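Local coordinates for 3-oxoacyl-(Acyl-carrier protein) synthase (Burkholderia xenovorans, PDB 4EFI) that probably catalyses the condensation that forms 3-oxoacyl-[acyl-carrier-protein] in fatty acid synthesis, at residues A[67-72]-A[155-160]; A[74-79]-A[348-353]; A[90-95]-A[135-140]; A[174-179]-A[306-311]; A[266-271]-A[312-317]. All coordinates share one frame; numbering follows the deposited sequence.

Contact 1: A[67-72]-A[155-160]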
# COMPACT_ATOMS: atom_id res chain seq x y z
N GLY A 67 9.01 -0.67 -10.00
CA GLY A 67 9.76 0.53 -10.30
C GLY A 67 9.25 1.24 -11.55
O GLY A 67 9.24 2.48 -11.63
N ASP A 68 8.94 0.47 -12.58
CA ASP A 68 8.45 1.08 -13.82
C ASP A 68 7.09 1.76 -13.59
O ASP A 68 6.83 2.85 -14.11
CB ASP A 68 8.25 0.03 -14.92
CG ASP A 68 9.54 -0.61 -15.41
OD1 ASP A 68 10.59 0.09 -15.47
OD2 ASP A 68 9.48 -1.82 -15.75
N LEU A 69 6.21 1.11 -12.86
CA LEU A 69 4.89 1.66 -12.57
C LEU A 69 5.02 2.93 -11.77
O LEU A 69 4.35 3.93 -12.05
CB LEU A 69 4.03 0.64 -11.80
CG LEU A 69 3.70 -0.66 -12.54
CD1 LEU A 69 3.01 -1.66 -11.63
CD2 LEU A 69 2.83 -0.37 -13.77
N CYS A 70 5.89 2.92 -10.76
CA CYS A 70 6.15 4.13 -9.99
C CYS A 70 6.78 5.23 -10.81
O CYS A 70 6.45 6.39 -10.61
CB CYS A 70 7.04 3.84 -8.78
SG CYS A 70 6.25 2.77 -7.52
N ARG A 71 7.68 4.89 -11.74
CA ARG A 71 8.29 5.91 -12.61
C ARG A 71 7.21 6.61 -13.44
O ARG A 71 7.17 7.84 -13.54
CB ARG A 71 9.32 5.30 -13.58
CG ARG A 71 10.00 6.36 -14.47
CD ARG A 71 10.82 5.80 -15.61
NE ARG A 71 10.03 4.96 -16.50
CZ ARG A 71 10.10 3.62 -16.58
NH1 ARG A 71 10.95 2.90 -15.84
NH2 ARG A 71 9.30 3.00 -17.43
N LYS A 72 6.32 5.84 -14.06
CA LYS A 72 5.27 6.43 -14.90
C LYS A 72 4.32 7.29 -14.05
O LYS A 72 3.94 8.39 -14.45
CB LYS A 72 4.50 5.32 -15.62
CG LYS A 72 5.37 4.60 -16.63
CD LYS A 72 4.70 3.35 -17.18
CE LYS A 72 5.52 2.73 -18.31
NZ LYS A 72 5.34 1.25 -18.34
N GLY A 155 4.85 0.75 -4.42
CA GLY A 155 4.30 -0.09 -5.47
C GLY A 155 4.75 -1.53 -5.36
O GLY A 155 5.71 -1.84 -4.65
N ASP A 156 4.07 -2.41 -6.08
CA ASP A 156 4.41 -3.82 -6.03
C ASP A 156 3.86 -4.50 -7.27
O ASP A 156 2.85 -4.06 -7.85
CB ASP A 156 3.80 -4.51 -4.80
CG ASP A 156 4.82 -4.90 -3.75
OD1 ASP A 156 6.01 -5.12 -4.04
OD2 ASP A 156 4.39 -5.01 -2.59
N THR A 157 4.49 -5.60 -7.65
CA THR A 157 3.92 -6.52 -8.64
C THR A 157 3.87 -7.91 -7.99
O THR A 157 4.60 -8.82 -8.35
CB THR A 157 4.70 -6.57 -9.96
OG1 THR A 157 6.03 -7.01 -9.72
CG2 THR A 157 4.75 -5.21 -10.63
N ILE A 158 3.00 -8.08 -7.00
CA ILE A 158 2.92 -9.35 -6.29
C ILE A 158 2.50 -10.47 -7.21
O ILE A 158 2.76 -11.65 -6.93
CB ILE A 158 1.94 -9.29 -5.08
CG1 ILE A 158 2.47 -8.31 -4.04
CG2 ILE A 158 1.70 -10.69 -4.47
CD1 ILE A 158 3.86 -8.59 -3.53
N SER A 159 1.86 -10.16 -8.34
CA SER A 159 1.49 -11.22 -9.28
C SER A 159 2.71 -12.08 -9.68
O SER A 159 2.55 -13.27 -9.97
CB SER A 159 0.84 -10.65 -10.54
OG SER A 159 1.80 -9.97 -11.29
N LYS A 160 3.91 -11.50 -9.63
CA LYS A 160 5.11 -12.19 -10.05
C LYS A 160 5.61 -13.23 -9.03
O LYS A 160 6.55 -13.97 -9.29
CB LYS A 160 6.22 -11.17 -10.32
CG LYS A 160 5.98 -10.23 -11.50
CD LYS A 160 7.22 -9.34 -11.70
CE LYS A 160 6.94 -8.08 -12.49
NZ LYS A 160 6.85 -8.37 -13.94
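Cys-70 on helix 66-81 and Gly-155 near the end of strand 149-156 bring the two backbones closest, with their CA atoms 6.5 Å apart. The sulfur of Cys-70 lies against bare main chain: SG is 4.0 Å from Gly-155 N and equally far from Gly-155 CA. SG stands anti to the carbonyl carbon of its own residue (chi1 -66°), beside the backbone N, and the missing side chain of Gly-155 is what lets it settle there. Two residues further along the chain from Gly-155, Thr-157 is met by Leu-69, which aims its CB at the sheet and carries the branch CD1 to 4.1 Å from Thr-157 CG2, the two side chains passing at a slant. The same methyl CD1 grazes Asp-156 O at 4.5 Å. Thr-157 keeps its methyl beside the backbone N, where Leu-69 meets it.

Asp-156 directs its own side chain away from the helix. Its OD1 is held by Thr-97 OG1, Ser-95 OG and the amide of Gln-96, its OD2 by Ser-302 OG, so several bonds fix this buried carboxylate. On the helix, Arg-71 NH1 meets Asp-68 OD1 at 2.9 Å on its anti side, 21° out of the carboxylate plane, and also pairs with Glu-112.

Helix 66-81 thus packs on a face of the six-stranded sheet of the thiolase fold through a small, apolar interface, 116 Å² in all, of methyl groups, one sulfur and glycine backbone, while the carboxylate of Asp-156 and the guanidinium of Arg-71 find their partners away from it.

Contact 2: A[74-79]-A[348-353]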
# COMPACT_ATOMS: atom_id res chain seq x y z
N GLY A 74 5.17 8.78 -11.34
CA GLY A 74 6.00 9.91 -10.96
C GLY A 74 6.09 10.97 -12.04
O GLY A 74 6.01 12.17 -11.78
N GLU A 75 6.27 10.54 -13.29
CA GLU A 75 6.29 11.47 -14.41
C GLU A 75 5.01 12.25 -14.51
O GLU A 75 5.02 13.47 -14.71
CB GLU A 75 6.56 10.71 -15.72
CG GLU A 75 8.00 10.19 -15.76
CD GLU A 75 8.30 9.21 -16.88
OE1 GLU A 75 7.40 8.46 -17.31
OE2 GLU A 75 9.48 9.19 -17.30
N LYS A 76 3.88 11.57 -14.37
CA LYS A 76 2.59 12.22 -14.45
C LYS A 76 2.39 13.18 -13.27
O LYS A 76 1.89 14.29 -13.44
CB LYS A 76 1.48 11.16 -14.50
CG LYS A 76 0.07 11.68 -14.55
CD LYS A 76 -0.25 12.31 -15.88
CE LYS A 76 -1.72 12.66 -15.96
NZ LYS A 76 -2.09 13.06 -17.35
N LEU A 77 2.80 12.75 -12.08
CA LEU A 77 2.68 13.57 -10.89
C LEU A 77 3.50 14.86 -10.99
O LEU A 77 3.01 15.96 -10.73
CB LEU A 77 3.13 12.76 -9.68
CG LEU A 77 3.22 13.47 -8.33
CD1 LEU A 77 1.86 13.88 -7.80
CD2 LEU A 77 3.92 12.58 -7.31
N LEU A 78 4.77 14.72 -11.36
CA LEU A 78 5.65 15.87 -11.48
C LEU A 78 5.15 16.84 -12.55
O LEU A 78 5.21 18.06 -12.37
CB LEU A 78 7.09 15.46 -11.78
CG LEU A 78 7.80 14.72 -10.65
CD1 LEU A 78 9.09 14.10 -11.13
CD2 LEU A 78 8.05 15.62 -9.44
N ALA A 79 4.69 16.31 -13.68
CA ALA A 79 4.15 17.17 -14.73
C ALA A 79 2.93 17.91 -14.25
O ALA A 79 2.77 19.09 -14.54
CB ALA A 79 3.82 16.35 -15.96
N ILE A 348 -4.00 17.35 -8.35
CA ILE A 348 -3.24 16.28 -8.98
C ILE A 348 -3.46 15.00 -8.21
O ILE A 348 -2.72 14.66 -7.28
CB ILE A 348 -1.74 16.62 -9.14
CG1 ILE A 348 -1.59 17.99 -9.82
CG2 ILE A 348 -1.02 15.57 -9.96
CD1 ILE A 348 -2.30 18.09 -11.18
N VAL A 349 -4.55 14.33 -8.56
CA VAL A 349 -4.91 13.03 -8.03
C VAL A 349 -5.41 12.26 -9.25
O VAL A 349 -6.41 12.65 -9.85
CB VAL A 349 -6.06 13.13 -7.01
CG1 VAL A 349 -6.47 11.75 -6.52
CG2 VAL A 349 -5.66 14.04 -5.86
N ASP A 350 -4.72 11.20 -9.67
CA ASP A 350 -5.03 10.56 -10.94
C ASP A 350 -4.62 9.11 -10.95
O ASP A 350 -3.77 8.71 -10.18
CB ASP A 350 -4.35 11.30 -12.09
CG ASP A 350 -5.25 11.48 -13.30
OD1 ASP A 350 -6.19 10.67 -13.51
OD2 ASP A 350 -5.01 12.45 -14.05
N THR A 351 -5.25 8.34 -11.83
CA THR A 351 -4.94 6.94 -12.06
C THR A 351 -4.72 6.77 -13.56
O THR A 351 -5.60 7.13 -14.35
CB THR A 351 -6.07 6.00 -11.60
OG1 THR A 351 -6.47 6.33 -10.27
CG2 THR A 351 -5.63 4.58 -11.66
N ILE A 352 -3.55 6.28 -13.95
CA ILE A 352 -3.19 6.08 -15.35
C ILE A 352 -2.83 4.62 -15.54
O ILE A 352 -2.68 3.87 -14.58
CB ILE A 352 -2.00 6.98 -15.77
CG1 ILE A 352 -0.74 6.67 -14.94
CG2 ILE A 352 -2.37 8.45 -15.60
CD1 ILE A 352 0.52 7.36 -15.43
N GLU A 353 -2.66 4.20 -16.79
CA GLU A 353 -2.18 2.85 -17.04
C GLU A 353 -0.92 2.88 -17.87
O GLU A 353 -0.54 3.90 -18.44
CB GLU A 353 -3.27 1.96 -17.64
CG GLU A 353 -3.77 2.36 -18.95
CD GLU A 353 -4.97 1.51 -19.47
OE1 GLU A 353 -5.58 0.65 -18.77
OE2 GLU A 353 -5.32 1.73 -20.65
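Lys-76 lies slantwise across two side chains of strand 349-353, Ile-352 and Asp-350, and meets each with a different part of its length. Near the backbone its CB touches Ile-352 CD1 at 4.0 Å, and its CG approaches Ile-352 CG2 at 4.2 Å. The chain sets out with CG anti to the backbone N (chi1 179°), bends at chi2 (71°) and then runs extended, which takes CE over to Asp-350 OD2 at 3.8 Å. The ammonium NZ stays 4.4 Å from that oxygen, too far for a salt bridge. Ile-352 answers with both arms, CD1 and CG2, spread along the aliphatic part of the lysine.

Toward the other end of the segment, Leu-77 and Ile-348 also meet at a slant, CD1 of the leucine lying 4.0 Å from CG2 of the isoleucine. That CG2 methyl also comes within 4.1 Å of Leu-77 O. Leu-77 continues inward to Val-23, Met-179 and Ala-181, so it links this edge of the sheet to its interior. Strand 349-353 is the outermost strand on this side and bonds along its backbone to strand 17-26.

The arrangement is a helix packed over the edge strand of the six-stranded sheet in the thiolase fold. The contact is mainly apolar, with a charged pair at its outer side: Lys-76 and Asp-350, near but not joined, would probably add only a mild attraction.

Contact 3: A[90-95]-A[135-140]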
# COMPACT_ATOMS: atom_id res chain seq x y z
N ALA A 90 14.27 13.99 -1.69
CA ALA A 90 14.38 12.58 -1.31
C ALA A 90 13.37 11.78 -2.10
O ALA A 90 12.27 12.27 -2.41
CB ALA A 90 14.11 12.41 0.19
N LEU A 91 13.75 10.55 -2.41
CA LEU A 91 12.85 9.57 -3.00
C LEU A 91 12.96 8.29 -2.18
O LEU A 91 14.04 7.71 -2.02
CB LEU A 91 13.21 9.27 -4.46
CG LEU A 91 12.19 8.36 -5.16
CD1 LEU A 91 11.92 8.74 -6.60
CD2 LEU A 91 12.59 6.90 -5.04
N ILE A 92 11.82 7.86 -1.66
CA ILE A 92 11.73 6.62 -0.90
C ILE A 92 10.92 5.63 -1.70
O ILE A 92 9.80 5.94 -2.09
CB ILE A 92 11.04 6.89 0.44
CG1 ILE A 92 11.77 7.99 1.22
CG2 ILE A 92 11.00 5.60 1.27
CD1 ILE A 92 11.10 8.38 2.54
N PHE A 93 11.50 4.46 -1.96
CA PHE A 93 10.84 3.39 -2.72
C PHE A 93 10.45 2.27 -1.77
O PHE A 93 11.32 1.56 -1.22
CB PHE A 93 11.78 2.87 -3.83
CG PHE A 93 11.20 1.73 -4.67
CD1 PHE A 93 10.08 1.92 -5.44
CD2 PHE A 93 11.80 0.49 -4.69
CE1 PHE A 93 9.56 0.88 -6.23
CE2 PHE A 93 11.28 -0.54 -5.47
CZ PHE A 93 10.19 -0.34 -6.24
N VAL A 94 9.16 2.13 -1.53
CA VAL A 94 8.61 1.10 -0.65
C VAL A 94 8.00 0.03 -1.53
O VAL A 94 7.07 0.32 -2.31
CB VAL A 94 7.55 1.67 0.29
CG1 VAL A 94 6.97 0.55 1.17
CG2 VAL A 94 8.16 2.78 1.13
N SER A 95 8.54 -1.18 -1.43
CA SER A 95 8.14 -2.26 -2.31
C SER A 95 8.72 -3.57 -1.81
O SER A 95 9.75 -3.58 -1.11
CB SER A 95 8.65 -2.02 -3.71
OG SER A 95 8.22 -3.03 -4.63
N LEU A 135 4.49 7.74 4.60
CA LEU A 135 4.02 9.10 4.87
C LEU A 135 4.72 9.68 6.09
O LEU A 135 5.21 10.80 6.06
CB LEU A 135 2.50 9.11 5.11
CG LEU A 135 1.60 8.90 3.90
CD1 LEU A 135 0.14 8.87 4.34
CD2 LEU A 135 1.77 9.97 2.88
N TRP A 136 4.78 8.91 7.18
CA TRP A 136 5.43 9.38 8.37
C TRP A 136 6.91 9.70 8.11
O TRP A 136 7.40 10.77 8.50
CB TRP A 136 5.31 8.39 9.54
CG TRP A 136 6.27 8.73 10.61
CD1 TRP A 136 6.19 9.78 11.45
CD2 TRP A 136 7.51 8.07 10.87
NE1 TRP A 136 7.32 9.84 12.23
CE2 TRP A 136 8.15 8.79 11.89
CE3 TRP A 136 8.15 6.94 10.33
CZ2 TRP A 136 9.39 8.40 12.41
CZ3 TRP A 136 9.37 6.57 10.83
CH2 TRP A 136 9.99 7.29 11.86
N LEU A 137 7.62 8.78 7.45
CA LEU A 137 9.05 8.99 7.26
C LEU A 137 9.28 10.23 6.42
O LEU A 137 10.15 11.06 6.73
CB LEU A 137 9.70 7.78 6.62
CG LEU A 137 11.22 7.92 6.51
CD1 LEU A 137 11.87 8.23 7.86
CD2 LEU A 137 11.76 6.63 5.94
N GLY A 138 8.53 10.36 5.35
CA GLY A 138 8.68 11.52 4.49
C GLY A 138 8.36 12.83 5.17
O GLY A 138 9.06 13.84 5.01
N MET A 139 7.29 12.84 5.96
CA MET A 139 6.92 14.05 6.68
C MET A 139 7.93 14.38 7.77
O MET A 139 8.21 15.55 8.03
CB MET A 139 5.49 13.96 7.24
CG MET A 139 4.45 13.92 6.15
SD MET A 139 2.78 14.22 6.77
CE MET A 139 1.95 14.53 5.22
N ASN A 140 8.51 13.36 8.40
CA ASN A 140 9.57 13.57 9.37
C ASN A 140 10.80 14.21 8.68
O ASN A 140 11.37 15.16 9.25
CB ASN A 140 9.95 12.24 10.03
CG ASN A 140 11.07 12.39 11.03
OD1 ASN A 140 10.84 12.52 12.22
ND2 ASN A 140 12.26 12.33 10.57
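Ile-92 and Leu-137 pack a strand against a helix within the alpha/beta core of the thiolase fold. Helix 130-143 belongs to the beta-alpha-beta crossover that joins the parallel strands 120-124 and 149-156, and strand 90-94 runs between those two in the sheet, beneath the crossing helix. Ile-92 bonds through its backbone to Leu-151 and Ala-153, and points its CB toward the helix.

Its CG1 branch does the reaching. CG1 lies anti to the carbonyl carbon (chi1 -56°) and chi2 is extended, which thrusts CD1 out to the helix surface. Leu-137, with CG anti to the backbone N, comes to meet it at a slant, and Ile-92 CD1 lies 4.0 Å from Leu-137 CG. Both residues also touch Ile-124 on the neighbouring strand, forming a compact aliphatic cluster in which nothing polar is exchanged between the segments.

Another flank of the helix faces the other sheet: Trp-136 rests on Leu-12 and Thr-14 of strand 10-15 and meets Phe-193 edge-to-face. Ile-92 CD1 also approaches the helix backbone at Gly-138, ending 4.3 Å from Gly-138 N and 3.9 Å from Leu-137 CD2.

Contact 4: A[174-179]-A[306-311]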
# COMPACT_ATOMS: atom_id res chain seq x y z
N GLY A 174 -3.46 -8.19 -7.36
CA GLY A 174 -3.24 -7.40 -8.55
C GLY A 174 -2.01 -6.53 -8.36
O GLY A 174 -1.44 -6.49 -7.27
N ASP A 175 -1.63 -5.82 -9.42
CA ASP A 175 -0.42 -5.02 -9.43
C ASP A 175 -0.72 -3.53 -9.59
O ASP A 175 -1.63 -3.15 -10.32
CB ASP A 175 0.49 -5.47 -10.57
CG ASP A 175 0.94 -6.91 -10.44
OD1 ASP A 175 0.93 -7.43 -9.31
OD2 ASP A 175 1.32 -7.50 -11.46
N ALA A 176 0.02 -2.69 -8.87
CA ALA A 176 -0.05 -1.25 -9.03
C ALA A 176 1.21 -0.57 -8.52
O ALA A 176 1.90 -1.11 -7.66
CB ALA A 176 -1.27 -0.70 -8.30
N GLY A 177 1.49 0.62 -9.04
CA GLY A 177 2.57 1.45 -8.54
C GLY A 177 2.06 2.86 -8.35
O GLY A 177 1.18 3.30 -9.08
N THR A 178 2.60 3.58 -7.37
CA THR A 178 2.09 4.92 -7.06
C THR A 178 3.23 5.85 -6.71
O THR A 178 4.32 5.42 -6.29
CB THR A 178 1.09 4.89 -5.90
OG1 THR A 178 1.77 4.66 -4.65
CG2 THR A 178 0.02 3.84 -6.10
N MET A 179 2.99 7.14 -6.91
CA MET A 179 3.89 8.18 -6.46
C MET A 179 3.09 9.23 -5.70
O MET A 179 2.10 9.73 -6.23
CB MET A 179 4.67 8.80 -7.63
CG MET A 179 5.87 9.64 -7.16
SD MET A 179 7.26 8.60 -6.62
CE MET A 179 8.03 8.25 -8.18
N ILE A 306 -3.53 1.50 -0.49
CA ILE A 306 -4.10 2.74 0.03
C ILE A 306 -3.97 3.92 -0.94
O ILE A 306 -4.95 4.60 -1.22
CB ILE A 306 -3.55 3.07 1.45
CG1 ILE A 306 -4.05 2.02 2.45
CG2 ILE A 306 -3.96 4.47 1.85
CD1 ILE A 306 -3.41 2.10 3.83
N PRO A 307 -2.77 4.20 -1.48
CA PRO A 307 -2.72 5.30 -2.45
C PRO A 307 -3.58 5.05 -3.70
O PRO A 307 -4.16 5.98 -4.24
CB PRO A 307 -1.22 5.44 -2.78
CG PRO A 307 -0.59 4.15 -2.34
CD PRO A 307 -1.43 3.70 -1.15
N LEU A 308 -3.70 3.79 -4.12
CA LEU A 308 -4.57 3.47 -5.26
C LEU A 308 -6.02 3.75 -4.90
O LEU A 308 -6.79 4.33 -5.69
CB LEU A 308 -4.37 2.01 -5.70
CG LEU A 308 -5.19 1.58 -6.92
CD1 LEU A 308 -4.82 2.35 -8.17
CD2 LEU A 308 -5.01 0.07 -7.12
N LEU A 309 -6.40 3.45 -3.67
CA LEU A 309 -7.73 3.73 -3.17
C LEU A 309 -7.98 5.25 -3.19
O LEU A 309 -9.07 5.71 -3.59
CB LEU A 309 -7.88 3.16 -1.76
CG LEU A 309 -9.26 2.98 -1.18
CD1 LEU A 309 -10.05 1.98 -1.96
CD2 LEU A 309 -9.07 2.53 0.26
N ILE A 310 -7.00 6.04 -2.77
CA ILE A 310 -7.14 7.50 -2.81
C ILE A 310 -7.40 7.95 -4.23
O ILE A 310 -8.31 8.73 -4.48
CB ILE A 310 -5.88 8.20 -2.25
CG1 ILE A 310 -5.73 7.88 -0.77
CG2 ILE A 310 -5.92 9.71 -2.50
CD1 ILE A 310 -4.42 8.31 -0.16
N THR A 311 -6.59 7.49 -5.19
CA THR A 311 -6.73 8.03 -6.54
C THR A 311 -8.00 7.57 -7.24
O THR A 311 -8.62 8.35 -7.97
CB THR A 311 -5.48 7.81 -7.44
OG1 THR A 311 -5.29 6.41 -7.71
CG2 THR A 311 -4.24 8.36 -6.78
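Thr-178 presses on the ring of Pro-307 with CB and both its branches, the two side chains standing at about a right angle. OG1 makes the nearest approach, 3.3 Å from Pro-307 CG and 3.6 Å from Pro-307 CB, while CG2 lies 3.8 Å from Pro-307 CG. Two residues back along the strand, Ala-176 CB meets Leu-308 CD2 at 4.0 Å. CG of this leucine is anti to the backbone N (chi1 -178°), which swings the side chain off the flank of the helix onto the alanine. Between the two pairs, Thr-178 CG2 comes to 4.2 Å from Leu-308 N.

What positions the threonine lies one strand away: its OG1 is hydrogen-bonded to Val-154 O, so the hydroxyl that lies against the proline ring has its partner in the sheet. Ala-176 is tied by its backbone to Asp-156, and Gly-177 to Cys-25, which sets the strand between its two antiparallel neighbours. Met-179 points to the opposite face of the sheet, where it packs on Ala-73 and Leu-77 of helix 66-81.

Segments 176-179 of the strand and 306-311 of the helix cross at 76°, their axes 8.5 Å apart. In the thiolase fold helix 305-313 belongs to the central layer between the two sheets, and its other flank reaches strand 266-269. Ala-176 and Thr-178 meet Pro-307 and Leu-308 in close packing; across these two segments the buried contact is held by carbon packing, while Thr-311 OG1 bonds the helix to Thr-351 and Ser-24 of the same sheet.

Contact 5: A[266-271]-A[312-317]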
# COMPACT_ATOMS: atom_id res chain seq x y z
N ALA A 266 -13.30 9.72 5.16
CA ALA A 266 -13.06 8.34 4.76
C ALA A 266 -12.07 7.67 5.69
O ALA A 266 -11.16 8.31 6.22
CB ALA A 266 -12.55 8.26 3.32
N PHE A 267 -12.25 6.36 5.83
CA PHE A 267 -11.32 5.46 6.50
C PHE A 267 -10.79 4.52 5.43
O PHE A 267 -11.53 3.69 4.90
CB PHE A 267 -12.05 4.67 7.58
CG PHE A 267 -12.72 5.55 8.63
CD1 PHE A 267 -11.99 6.12 9.66
CD2 PHE A 267 -14.07 5.81 8.55
CE1 PHE A 267 -12.63 6.94 10.60
CE2 PHE A 267 -14.68 6.61 9.47
CZ PHE A 267 -13.97 7.18 10.49
N LEU A 268 -9.51 4.68 5.11
CA LEU A 268 -8.87 3.98 3.99
C LEU A 268 -8.07 2.81 4.52
O LEU A 268 -7.03 3.02 5.16
CB LEU A 268 -7.95 4.96 3.28
CG LEU A 268 -8.65 6.23 2.79
CD1 LEU A 268 -7.63 7.28 2.42
CD2 LEU A 268 -9.53 5.89 1.59
N PHE A 269 -8.55 1.60 4.27
CA PHE A 269 -7.88 0.39 4.72
C PHE A 269 -7.13 -0.26 3.58
O PHE A 269 -7.59 -0.27 2.44
CB PHE A 269 -8.89 -0.63 5.23
CG PHE A 269 -9.48 -0.29 6.57
CD1 PHE A 269 -10.52 0.61 6.67
CD2 PHE A 269 -8.97 -0.85 7.74
CE1 PHE A 269 -11.07 0.95 7.92
CE2 PHE A 269 -9.52 -0.52 8.97
CZ PHE A 269 -10.57 0.38 9.05
N HIS A 270 -6.02 -0.89 3.91
CA HIS A 270 -5.40 -1.81 2.98
C HIS A 270 -6.46 -2.78 2.51
O HIS A 270 -7.22 -3.32 3.33
CB HIS A 270 -4.26 -2.55 3.66
CG HIS A 270 -3.83 -3.78 2.93
ND1 HIS A 270 -3.44 -3.76 1.64
CD2 HIS A 270 -3.75 -5.11 3.33
CE1 HIS A 270 -3.13 -5.00 1.25
NE2 HIS A 270 -3.32 -5.82 2.28
N GLN A 271 -6.52 -3.01 1.21
CA GLN A 271 -7.59 -3.79 0.59
C GLN A 271 -7.27 -5.28 0.64
O GLN A 271 -6.98 -5.91 -0.37
CB GLN A 271 -7.82 -3.31 -0.83
CG GLN A 271 -8.20 -1.82 -0.90
CD GLN A 271 -9.65 -1.58 -0.53
OE1 GLN A 271 -10.55 -1.91 -1.30
NE2 GLN A 271 -9.87 -1.00 0.65
N THR A 312 -8.41 6.32 -7.06
CA THR A 312 -9.58 5.83 -7.76
C THR A 312 -10.89 6.22 -7.08
O THR A 312 -11.92 6.33 -7.76
CB THR A 312 -9.57 4.29 -7.97
OG1 THR A 312 -9.75 3.61 -6.73
CG2 THR A 312 -8.31 3.82 -8.63
N GLU A 313 -10.88 6.44 -5.76
CA GLU A 313 -12.14 6.69 -5.04
C GLU A 313 -12.32 8.12 -4.57
O GLU A 313 -13.47 8.56 -4.41
CB GLU A 313 -12.28 5.74 -3.83
CG GLU A 313 -12.16 4.26 -4.15
CD GLU A 313 -13.00 3.82 -5.33
OE1 GLU A 313 -14.25 3.88 -5.21
OE2 GLU A 313 -12.45 3.38 -6.36
N LEU A 314 -11.24 8.86 -4.34
CA LEU A 314 -11.34 10.17 -3.71
C LEU A 314 -10.92 11.33 -4.60
O LEU A 314 -10.96 12.48 -4.15
CB LEU A 314 -10.56 10.22 -2.39
CG LEU A 314 -11.00 9.26 -1.28
CD1 LEU A 314 -10.18 9.47 -0.02
CD2 LEU A 314 -12.48 9.44 -0.97
N LYS A 315 -10.62 11.08 -5.87
CA LYS A 315 -10.20 12.16 -6.77
C LYS A 315 -11.18 13.32 -6.82
O LYS A 315 -10.80 14.48 -6.65
CB LYS A 315 -10.00 11.59 -8.19
CG LYS A 315 -9.72 12.63 -9.28
CD LYS A 315 -9.46 11.94 -10.63
CE LYS A 315 -9.34 12.92 -11.78
NZ LYS A 315 -8.21 13.87 -11.59
N ASP A 316 -12.45 13.03 -7.04
CA ASP A 316 -13.41 14.10 -7.24
C ASP A 316 -13.65 14.87 -5.92
O ASP A 316 -13.76 16.10 -5.93
CB ASP A 316 -14.74 13.58 -7.79
CG ASP A 316 -14.63 13.02 -9.21
OD1 ASP A 316 -13.62 13.28 -9.90
OD2 ASP A 316 -15.58 12.33 -9.64
N ARG A 317 -13.74 14.16 -4.80
CA ARG A 317 -13.95 14.81 -3.51
C ARG A 317 -12.73 15.67 -3.13
O ARG A 317 -12.89 16.77 -2.59
CB ARG A 317 -14.25 13.78 -2.40
CG ARG A 317 -15.65 13.12 -2.47
CD ARG A 317 -16.77 13.98 -1.93
NE ARG A 317 -16.51 14.35 -0.54
CZ ARG A 317 -16.79 13.59 0.51
NH1 ARG A 317 -17.36 12.40 0.35
NH2 ARG A 317 -16.47 14.02 1.71
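Leu-314 carries most of this contact, with Leu-268 and Ala-266 as its partners on strand 266-269. Leu-314 CD1 makes the closest touches. Leu-268 comes to it tip to tip, its CD2 at 4.0 Å and its CD1 at 4.2 Å from Leu-314 CD1. Ala-266 CB adds a looser touch, 4.3 Å from the same methyl. The two alternate residues put their CB atoms on the same face of the strand, and Leu-314 CD1 meets both.

Leu-314 sits at the joint where helix 305-313 gives way to helix 315-320, being both the first residue past one helix and the N-cap position of the next. Its CG lies anti to the carbonyl carbon (chi1 -62°), and the extended chi2 (-177°) projects CD1 toward the strand. Leu-325 of the adjoining strand 323-331 also meets both Leu-314 and Ala-266, and Leu-268 packs further on Leu-309 and Ile-310.

Just past the strand, His-270 touches Cys-128 and Asn-300, consistent with the Cys-His-Asn triad of KAS III relatives. Helices laid on a mixed sheet in this way are characteristic of the C-terminal half of the thiolase fold.

In the fold
Contacts 1, 2, 3 and 4 all reach the six-stranded sheet, and contact 5 the other one. Contacts 1 and 2 share helix 66-81, their centres 14 Å apart, and pack on one face; contact 4 packs on the opposite face, with its centre 10 Å from that of contact 1. Ser-159 OG and Asp-175 OD2, 2.5 Å apart in a probable hydrogen bond, link these two contacts. Contact 3 joins contact 1 through neighbouring strands, Gly-155 N lying 3.1 Å from Val-94 O. Helix 305-313 carries contact 4 into contact 5, centres 10 Å apart, bridging the sheets. The probable active site lies at His-270, just past strand 266-269 in a segment of contact 5.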